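Local coordinates for periplasmic His/Glu/Gln/Arg/opine family-binding protein (Silicibacter pomeroyi, PDB 3I6V), which binds lysine in the cleft between its two lobes and probably serves as the periplasmic solute receptor of an ABC transporter for polar amino acids or opines, at residues Arg32-Gly35 / Asp36-Lys40; Thr85-Tyr88 / Ile89-Ala93; Gly119-Glu123 / Ser124-Leu128. All coordinates share one frame; numbering follows the deposited sequence.

In the fold
Following the chain from the N terminus, the three contacts come in series; none nests inside or crosses another, and each joins neighbouring pieces of one continuous stretch. Interaction 1 links successive turns of helix 30-42. Interaction 2 covers the end of strand 83-89 and the connection to strand 93-98, where the chain leaves one sheet for the other. Interaction 3 closes the turn between helix 116-123 and strand 127-131. Interactions 1 and 2 touch, Leu34 CD2 lying 3.3 Å from Tyr88 CD2, so helix and connection share apolar packing. Interaction 3 lies across the chain's centre from interaction 1, with nearest atoms about 24 Å apart.

Interaction 1 of 3, residues Arg32-Gly35 / Asp36-Lys40; sequences RELG and DELCK
The carboxylate of Asp36 lies at the edge of the Arg32 guanidinium group, with no face-to-face overlap: the two planes stand 83° apart. Arg32 NE donates to Asp36 OD2 at 2.9 Å in a salt bridge with a bent N-H...O angle of 151°. OD2 receives it on its syn side, somewhat out of the carboxylate plane, while OD1 takes a weak second share of the same N-H. An anti first torsion and a bend at chi2 carry Arg32 NE outward beside the helix, where the Asp36 carboxylate turns back to meet it, CG anti to the carbonyl carbon (chi1 -71°). Arg32 NH1 donates to Val27 O, and Trp48 NE1 donates to Asp36 OD1, so each charged group has a second partner. A long arginine and a short aspartate four residues later suit this partly exposed face, where opposite charges offset each other.

On the buried face, Leu34 and Leu38 supply the apolar counterpart, Leu34 CG lying 3.8 Å from Leu38 CD1. Beneath both pairs run ordinary i to i+4 helix bonds, among them Asp36 N to Arg32 O at 3.0 Å and Leu38 N to Leu34 O at 2.8 Å. Gly35, buried and without a side chain, gives its carbonyl to Cys39 N.

The amphipathic helix 30-42 thus turns its leucines toward helices 189-204 and 207-216, where Met202, Ile199 and Leu208 receive them, while Cys39 faces strands 7-11 and 46-50 through Val7, Met9 and Cys46.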
loop_
_atom_site.group_PDB
_atom_site.type_symbol
_atom_site.label_atom_id
_atom_site.label_comp_id
_atom_site.label_asym_id
_atom_site.label_seq_id
_atom_site.Cartn_x
_atom_site.Cartn_y
_atom_site.Cartn_z
ATOM N N ARG A 32 -7.639 8.453 -1.178
ATOM C CA ARG A 32 -8.127 9.802 -1.481
ATOM C C ARG A 32 -9.328 10.071 -0.597
ATOM O O ARG A 32 -9.408 11.111 0.043
ATOM C CB ARG A 32 -8.593 9.947 -2.957
ATOM C CG ARG A 32 -9.306 11.293 -3.239
ATOM C CD ARG A 32 -8.269 12.400 -3.049
ATOM N NE ARG A 32 -8.759 13.786 -3.089
ATOM C CZ ARG A 32 -8.597 14.606 -4.129
ATOM N NH1 ARG A 32 -8.023 14.162 -5.252
ATOM N NH2 ARG A 32 -9.023 15.871 -4.055
ATOM N N GLU A 33 -10.285 9.154 -0.614
ATOM C CA GLU A 33 -11.492 9.336 0.180
ATOM C C GLU A 33 -11.165 9.376 1.677
ATOM O O GLU A 33 -11.702 10.203 2.443
ATOM C CB GLU A 33 -12.474 8.209 -0.088
ATOM C CG GLU A 33 -13.852 8.526 0.452
ATOM C CD GLU A 33 -14.844 7.393 0.305
ATOM O OE1 GLU A 33 -14.691 6.537 -0.596
ATOM O OE2 GLU A 33 -15.796 7.369 1.102
ATOM N N LEU A 34 -10.294 8.468 2.100
ATOM C CA LEU A 34 -9.930 8.424 3.516
ATOM C C LEU A 34 -9.211 9.697 3.927
ATOM O O LEU A 34 -9.605 10.356 4.883
ATOM C CB LEU A 34 -9.070 7.189 3.821
ATOM C CG LEU A 34 -8.532 7.135 5.264
ATOM C CD1 LEU A 34 -9.695 6.938 6.274
ATOM C CD2 LEU A 34 -7.540 6.017 5.357
ATOM N N GLY A 35 -8.172 10.060 3.186
ATOM C CA GLY A 35 -7.372 11.222 3.496
ATOM C C GLY A 35 -8.200 12.504 3.587
ATOM O O GLY A 35 -8.014 13.316 4.522
ATOM N N ASP A 36 -9.102 12.699 2.612
ATOM C CA ASP A 36 -9.995 13.865 2.640
ATOM C C ASP A 36 -10.873 13.856 3.874
ATOM O O ASP A 36 -11.070 14.906 4.504
ATOM C CB ASP A 36 -10.902 13.923 1.392
ATOM C CG ASP A 36 -10.139 14.269 0.119
ATOM O OD1 ASP A 36 -8.994 14.814 0.184
ATOM O OD2 ASP A 36 -10.721 14.033 -0.961
ATOM N N GLU A 37 -11.427 12.699 4.219
ATOM C CA GLU A 37 -12.308 12.635 5.391
ATOM C C GLU A 37 -11.517 12.828 6.710
ATOM O O GLU A 37 -12.000 13.462 7.663
ATOM C CB GLU A 37 -13.098 11.336 5.420
ATOM C CG GLU A 37 -14.002 11.173 6.655
ATOM C CD GLU A 37 -15.137 12.220 6.714
ATOM O OE1 GLU A 37 -15.406 12.901 5.705
ATOM O OE2 GLU A 37 -15.755 12.367 7.781
ATOM N N LEU A 38 -10.290 12.303 6.757
ATOM C CA LEU A 38 -9.454 12.536 7.944
ATOM C C LEU A 38 -9.147 14.013 8.121
ATOM O O LEU A 38 -9.242 14.529 9.235
ATOM C CB LEU A 38 -8.151 11.718 7.926
ATOM C CG LEU A 38 -8.333 10.214 8.008
ATOM C CD1 LEU A 38 -6.942 9.541 7.787
ATOM C CD2 LEU A 38 -8.931 9.791 9.356
ATOM N N CYS A 39 -8.752 14.689 7.046
ATOM C CA CYS A 39 -8.441 16.093 7.128
ATOM C C CYS A 39 -9.675 16.915 7.518
ATOM O O CYS A 39 -9.559 17.902 8.233
ATOM C CB CYS A 39 -7.896 16.612 5.805
ATOM S SG CYS A 39 -6.184 16.116 5.456
ATOM N N LYS A 40 -10.837 16.538 7.000
ATOM C CA LYS A 40 -12.069 17.234 7.350
ATOM C C LYS A 40 -12.315 17.114 8.864
ATOM O O LYS A 40 -12.628 18.098 9.518
ATOM C CB LYS A 40 -13.249 16.663 6.569
ATOM C CG LYS A 40 -14.593 17.333 6.891
ATOM C CD LYS A 40 -15.725 16.629 6.162
ATOM C CE LYS A 40 -17.005 17.508 6.161
ATOM N NZ LYS A 40 -18.128 16.677 5.705
#

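Interaction 2 of 3, residues Thr85-Tyr88 / Ile89-Ala93; sequences TQNY and IPPTA
Tyr88 and Ile89 form the close-packed part of an interlobe connection of the type found in periplasmic binding proteins, where the chain passes from strand 83-89 to strand 93-98. The tyrosine ring lies obliquely beside the isoleucine, with Tyr88 CD2 3.7 Å from Ile89 CG1. Tyr88 CG sits between the backbone N and the carbonyl carbon (chi1 57°), which keeps the ring near the following peptide, Tyr88 CD2 being also 3.7 Å from Ile89 N. Both residues are buried. An aromatic ring with a polar end suits this place: its carbons pack on Phe30 and Leu34 of helix 30-42 and on Val180 and Met182 of strand 180-184, while OH hydrogen-bonds to Glu31 OE2. Branched Ile89 packs against Phe30 and Tyr18.

The other side is looser and more polar. Asn87 lies alongside the backbone, Asn87 CB 3.4 Å from Ile89 O, and its amide comes beside the ring of Pro91, which is exposed. Tyr223 OH and Gly178 O take up the two ends of that amide, OD1 and ND2 respectively, so the group is held by the surrounding fold and touches the proline merely by van der Waals contact. Pro90 and Pro91 suit this irregular crossing: their rings restrict the backbone, and their nitrogens have no hydrogen to donate. The Asn87 and Pro91 side chains cross at about a right angle, with Asn87 ND2 4.0 Å from Pro91 CD.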
loop_
_atom_site.group_PDB
_atom_site.type_symbol
_atom_site.label_atom_id
_atom_site.label_comp_id
_atom_site.label_asym_id
_atom_site.label_seq_id
_atom_site.Cartn_x
_atom_site.Cartn_y
_atom_site.Cartn_z
ATOM N N THR A 85 1.079 6.772 12.247
ATOM C CA THR A 85 -0.199 6.716 12.976
ATOM C C THR A 85 -0.484 5.263 13.304
ATOM O O THR A 85 0.234 4.376 12.850
ATOM C CB THR A 85 -1.392 7.255 12.098
ATOM O OG1 THR A 85 -1.576 6.413 10.940
ATOM C CG2 THR A 85 -1.158 8.675 11.662
ATOM N N GLN A 86 -1.560 5.006 14.047
ATOM C CA GLN A 86 -2.129 3.680 14.133
ATOM C C GLN A 86 -2.514 3.198 12.722
ATOM O O GLN A 86 -2.645 4.014 11.800
ATOM C CB GLN A 86 -3.407 3.737 14.995
ATOM C CG GLN A 86 -4.510 4.604 14.339
ATOM C CD GLN A 86 -5.676 4.803 15.283
ATOM O OE1 GLN A 86 -6.403 3.859 15.614
ATOM N NE2 GLN A 86 -5.833 6.016 15.742
ATOM N N ASN A 87 -2.726 1.894 12.556
ATOM C CA ASN A 87 -3.143 1.417 11.247
ATOM C C ASN A 87 -4.574 1.934 10.858
ATOM O O ASN A 87 -5.386 2.292 11.730
ATOM C CB ASN A 87 -2.947 -0.101 11.054
ATOM C CG ASN A 87 -3.755 -0.993 12.042
ATOM O OD1 ASN A 87 -4.892 -0.695 12.451
ATOM N ND2 ASN A 87 -3.167 -2.130 12.369
ATOM N N TYR A 88 -4.822 2.052 9.554
ATOM C CA TYR A 88 -6.154 2.409 9.097
ATOM C C TYR A 88 -6.753 1.324 8.201
ATOM O O TYR A 88 -7.930 1.397 7.830
ATOM C CB TYR A 88 -6.194 3.795 8.491
ATOM C CG TYR A 88 -5.250 3.992 7.331
ATOM C CD1 TYR A 88 -4.050 4.703 7.490
ATOM C CD2 TYR A 88 -5.554 3.467 6.069
ATOM C CE1 TYR A 88 -3.159 4.892 6.404
ATOM C CE2 TYR A 88 -4.682 3.642 4.982
ATOM C CZ TYR A 88 -3.513 4.361 5.149
ATOM O OH TYR A 88 -2.655 4.505 4.085
ATOM N N ILE A 89 -5.948 0.318 7.881
ATOM C CA ILE A 89 -6.449 -0.964 7.421
ATOM C C ILE A 89 -5.761 -2.020 8.298
ATOM O O ILE A 89 -4.571 -1.883 8.588
ATOM C CB ILE A 89 -6.124 -1.227 5.927
ATOM C CG1 ILE A 89 -6.493 -0.009 5.053
ATOM C CG2 ILE A 89 -6.823 -2.554 5.406
ATOM C CD1 ILE A 89 -6.096 -0.188 3.568
ATOM N N PRO A 90 -6.518 -3.055 8.750
ATOM C CA PRO A 90 -5.918 -4.145 9.503
ATOM C C PRO A 90 -4.859 -4.871 8.673
ATOM O O PRO A 90 -4.899 -4.793 7.423
ATOM C CB PRO A 90 -7.121 -5.086 9.836
ATOM C CG PRO A 90 -8.329 -4.118 9.829
ATOM C CD PRO A 90 -7.992 -3.174 8.669
ATOM N N PRO A 91 -3.915 -5.564 9.349
ATOM C CA PRO A 91 -2.886 -6.293 8.612
ATOM C C PRO A 91 -3.564 -7.221 7.614
ATOM O O PRO A 91 -4.527 -7.911 7.976
ATOM C CB PRO A 91 -2.164 -7.105 9.706
ATOM C CG PRO A 91 -2.457 -6.372 11.006
ATOM C CD PRO A 91 -3.813 -5.755 10.818
ATOM N N THR A 92 -3.141 -7.190 6.353
ATOM C CA THR A 92 -3.663 -8.186 5.378
ATOM C C THR A 92 -2.523 -8.979 4.713
ATOM O O THR A 92 -1.366 -8.569 4.752
ATOM C CB THR A 92 -4.638 -7.569 4.341
ATOM O OG1 THR A 92 -4.008 -6.463 3.692
ATOM C CG2 THR A 92 -5.959 -7.074 5.022
ATOM N N ALA A 93 -2.853 -10.109 4.101
ATOM C CA ALA A 93 -1.835 -11.032 3.657
ATOM C C ALA A 93 -1.043 -10.533 2.453
ATOM O O ALA A 93 -1.457 -9.593 1.750
ATOM C CB ALA A 93 -2.461 -12.401 3.365
#

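Interaction 3 of 3, residues Gly119-Glu123 / Ser124-Leu128; sequences GYIAE and SGATL
Ile121 and Leu128 lean obliquely against each other across the turn that ends helix 116-123, with Ile121 CG2 3.8 Å from Leu128 CB. Ile121 CG2 also meets Ala126 CB, at 4.0 Å, so one branch of the isoleucine serves two residues of the returning chain. Leu128 CG lies anti to the backbone N (chi1 169°), extending the side chain back toward the helix; its CD1 approaches Ile121, while Leu128 CD2 reaches Ala122 CB at 3.8 Å. The small alanine methyls let the branched side chains come close.

Polar closure falls to Ser124, the first residue to leave helical geometry. Ser124 OG donates to Ile121 O at 2.6 Å, with the donor tilted 17° from the carbonyl plane, and accepts a weak bond from Ala126 N. Its own N-H is shared weakly between Tyr120 O and Ile121 O. A short hydroxyl side chain can thus meet both a helix carbonyl and the departing backbone.

Ile121 and Ala126 continue onto Val109, and Leu128 onto Ala111, of strand 108-112, which pairs in parallel with strand 127-131: the helix-to-strand turn of a beta-alpha-beta crossover.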
loop_
_atom_site.group_PDB
_atom_site.type_symbol
_atom_site.label_atom_id
_atom_site.label_comp_id
_atom_site.label_asym_id
_atom_site.label_seq_id
_atom_site.Cartn_x
_atom_site.Cartn_y
_atom_site.Cartn_z
ATOM N N GLY A 119 11.601 -7.426 0.863
ATOM C CA GLY A 119 12.424 -7.913 2.005
ATOM C C GLY A 119 12.257 -9.415 2.278
ATOM O O GLY A 119 13.235 -10.130 2.514
ATOM N N TYR A 120 11.019 -9.895 2.212
ATOM C CA TYR A 120 10.692 -11.301 2.472
ATOM C C TYR A 120 11.306 -12.172 1.397
ATOM O O TYR A 120 11.900 -13.215 1.693
ATOM C CB TYR A 120 9.165 -11.472 2.492
ATOM C CG TYR A 120 8.695 -12.905 2.665
ATOM C CD1 TYR A 120 8.412 -13.419 3.924
ATOM C CD2 TYR A 120 8.504 -13.735 1.553
ATOM C CE1 TYR A 120 7.962 -14.754 4.087
ATOM C CE2 TYR A 120 8.048 -15.062 1.695
ATOM C CZ TYR A 120 7.786 -15.569 2.957
ATOM O OH TYR A 120 7.336 -16.890 3.080
ATOM N N ILE A 121 11.183 -11.752 0.135
ATOM C CA ILE A 121 11.794 -12.534 -0.945
ATOM C C ILE A 121 13.321 -12.520 -0.878
ATOM O O ILE A 121 13.957 -13.564 -1.119
ATOM C CB ILE A 121 11.301 -12.087 -2.341
ATOM C CG1 ILE A 121 9.785 -12.273 -2.436
ATOM C CG2 ILE A 121 12.088 -12.828 -3.448
ATOM C CD1 ILE A 121 9.269 -13.758 -2.261
ATOM N N ALA A 122 13.913 -11.379 -0.512
ATOM C CA ALA A 122 15.376 -11.279 -0.456
ATOM C C ALA A 122 15.931 -12.218 0.625
ATOM O O ALA A 122 17.001 -12.785 0.433
ATOM C CB ALA A 122 15.857 -9.842 -0.171
ATOM N N GLU A 123 15.208 -12.350 1.746
ATOM C CA GLU A 123 15.611 -13.290 2.824
ATOM C C GLU A 123 15.371 -14.769 2.415
ATOM O O GLU A 123 16.061 -15.673 2.908
ATOM C CB GLU A 123 14.900 -12.967 4.148
ATOM C CG GLU A 123 15.233 -14.004 5.269
ATOM C CD GLU A 123 14.607 -13.680 6.631
ATOM O OE1 GLU A 123 14.411 -12.450 6.906
ATOM O OE2 GLU A 123 14.358 -14.660 7.420
ATOM N N SER A 124 14.408 -14.999 1.519
ATOM C CA SER A 124 14.033 -16.358 1.077
ATOM C C SER A 124 15.069 -16.925 0.120
ATOM O O SER A 124 15.977 -16.221 -0.313
ATOM C CB SER A 124 12.675 -16.349 0.366
ATOM O OG SER A 124 12.855 -15.916 -0.984
ATOM N N GLY A 125 14.922 -18.205 -0.210
ATOM C CA GLY A 125 15.781 -18.805 -1.243
ATOM C C GLY A 125 15.506 -18.329 -2.679
ATOM O O GLY A 125 16.399 -18.397 -3.549
ATOM N N ALA A 126 14.294 -17.828 -2.937
ATOM C CA ALA A 126 13.960 -17.308 -4.284
ATOM C C ALA A 126 14.989 -16.279 -4.729
ATOM O O ALA A 126 15.701 -15.719 -3.903
ATOM C CB ALA A 126 12.549 -16.731 -4.319
ATOM N N THR A 127 15.102 -16.064 -6.043
ATOM C CA THR A 127 15.894 -14.975 -6.594
ATOM C C THR A 127 14.983 -13.738 -6.731
ATOM O O THR A 127 13.943 -13.796 -7.390
ATOM C CB THR A 127 16.504 -15.380 -7.947
ATOM O OG1 THR A 127 17.478 -16.396 -7.709
ATOM C CG2 THR A 127 17.190 -14.205 -8.651
ATOM N N LEU A 128 15.365 -12.641 -6.076
ATOM C CA LEU A 128 14.556 -11.420 -6.081
ATOM C C LEU A 128 14.888 -10.544 -7.285
ATOM O O LEU A 128 16.032 -10.221 -7.499
ATOM C CB LEU A 128 14.824 -10.612 -4.805
ATOM C CG LEU A 128 14.259 -9.180 -4.745
ATOM C CD1 LEU A 128 12.766 -9.147 -4.834
ATOM C CD2 LEU A 128 14.751 -8.425 -3.482
#